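Local structure of activating signal cointegrator 1 complex subunit 3 (Homo sapiens, 6YXQ) at residues H144-Q147 and D148-T151. The protein unwinds DNA 3'-5' with ATP for alkylation repair and helps rescue stalled ribosomes, this N-terminal piece including the region required for interaction with ASCC2. Residues are numbered along the deposited sequence; the frame is centred on the assembly and turned at random.
Sequences HFSQ and DDLT
S146 and D149 meet in a serine N-cap on the protein surface, where the loop after helix 128-142 turns into helix 147-163 of the ASCC2-binding N-terminal region. S146 OG lies between its backbone N and carbonyl carbon (chi1 71°), which brings it over the first turn to accept from D149 N at 3.3 Å, with an N-H...O angle of 161°. The same hydroxyl donates weakly to D149 OD2 at 3.1 Å. The cap thus occupies a backbone N-H that has no preceding helical turn to bond to, while the regular pattern begins with L150 N to S146 O at 2.9 Å, followed by T151 N to Q147 O. Other D149 contacts look back into the fold: OD1 makes a long, weak ion pair with K61, and the side chain touches L62. Just ahead of the cap, the CB of F145 is directed toward the helix; the edge of its ring meets L150 CA, with CD2 4.0 Å away, and the F145 side chain also touches L62. One turn on, T151 OG1 bonds back to D148 O at 2.8 Å, the donor tilted 31° from the carbonyl plane. A valine in place of T151 would probably leave D148 O without this hydroxyl partner.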
loop_
_atom_site.group_PDB
_atom_site.type_symbol
_atom_site.label_atom_id
_atom_site.label_comp_id
_atom_site.label_asym_id
_atom_site.label_seq_id
_atom_site.Cartn_x
_atom_site.Cartn_y
_atom_site.Cartn_z
ATOM N N HIS A 144 -23.737 27.757 28.069
ATOM C CA HIS A 144 -23.592 29.205 28.057
ATOM C C HIS A 144 -23.152 29.744 26.699
ATOM O O HIS A 144 -23.162 30.964 26.500
ATOM C CB HIS A 144 -22.589 29.647 29.130
ATOM C CG HIS A 144 -23.005 29.305 30.528
ATOM N ND1 HIS A 144 -23.471 30.249 31.416
ATOM C CD2 HIS A 144 -23.019 28.126 31.194
ATOM C CE1 HIS A 144 -23.758 29.668 32.566
ATOM N NE2 HIS A 144 -23.491 28.379 32.459
ATOM N N PHE A 145 -22.764 28.879 25.766
ATOM C CA PHE A 145 -22.371 29.358 24.450
ATOM C C PHE A 145 -23.604 29.826 23.701
ATOM O O PHE A 145 -24.671 29.211 23.778
ATOM C CB PHE A 145 -21.666 28.259 23.636
ATOM C CG PHE A 145 -20.227 28.004 24.031
ATOM C CD1 PHE A 145 -19.798 28.169 25.340
ATOM C CD2 PHE A 145 -19.315 27.548 23.094
ATOM C CE1 PHE A 145 -18.487 27.911 25.695
ATOM C CE2 PHE A 145 -18.003 27.288 23.445
ATOM C CZ PHE A 145 -17.590 27.468 24.746
ATOM N N SER A 146 -23.463 30.943 23.003
ATOM C CA SER A 146 -24.355 31.190 21.890
ATOM C C SER A 146 -23.892 30.369 20.698
ATOM O O SER A 146 -22.766 29.859 20.658
ATOM C CB SER A 146 -24.387 32.669 21.530
ATOM O OG SER A 146 -23.170 33.057 20.923
ATOM N N GLN A 147 -24.785 30.243 19.718
ATOM C CA GLN A 147 -24.503 29.346 18.608
ATOM C C GLN A 147 -23.450 29.928 17.663
ATOM O O GLN A 147 -22.668 29.176 17.061
ATOM C CB GLN A 147 -25.805 28.985 17.878
ATOM C CG GLN A 147 -25.546 27.712 17.156
ATOM C CD GLN A 147 -24.548 27.921 16.083
ATOM O OE1 GLN A 147 -24.677 28.777 15.219
ATOM N NE2 GLN A 147 -23.452 27.244 16.238
ATOM N N ASP A 148 -23.377 31.258 17.576
ATOM C CA ASP A 148 -22.234 31.902 16.940
ATOM C C ASP A 148 -20.935 31.551 17.661
ATOM O O ASP A 148 -19.917 31.243 17.022
ATOM C CB ASP A 148 -22.445 33.420 16.906
ATOM C CG ASP A 148 -23.291 33.881 15.712
ATOM O OD1 ASP A 148 -23.611 33.044 14.835
ATOM O OD2 ASP A 148 -23.610 35.089 15.637
ATOM N N ASP A 149 -20.954 31.579 18.996
ATOM C CA ASP A 149 -19.790 31.164 19.776
ATOM C C ASP A 149 -19.411 29.715 19.482
ATOM O O ASP A 149 -18.226 29.386 19.336
ATOM C CB ASP A 149 -20.070 31.343 21.268
ATOM C CG ASP A 149 -19.995 32.781 21.701
ATOM O OD1 ASP A 149 -19.291 33.562 21.024
ATOM O OD2 ASP A 149 -20.639 33.132 22.713
ATOM N N LEU A 150 -20.407 28.833 19.407
ATOM C CA LEU A 150 -20.123 27.426 19.161
ATOM C C LEU A 150 -19.480 27.233 17.795
ATOM O O LEU A 150 -18.521 26.466 17.661
ATOM C CB LEU A 150 -21.407 26.603 19.278
ATOM C CG LEU A 150 -21.331 25.167 19.810
ATOM C CD1 LEU A 150 -22.733 24.593 19.884
ATOM C CD2 LEU A 150 -20.445 24.279 18.961
ATOM N N THR A 151 -19.989 27.920 16.765
ATOM C CA THR A 151 -19.360 27.806 15.449
ATOM C C THR A 151 -17.962 28.396 15.460
ATOM O O THR A 151 -17.079 27.921 14.739
ATOM C CB THR A 151 -20.192 28.483 14.360
ATOM O OG1 THR A 151 -20.402 29.851 14.698
ATOM C CG2 THR A 151 -21.519 27.796 14.185
#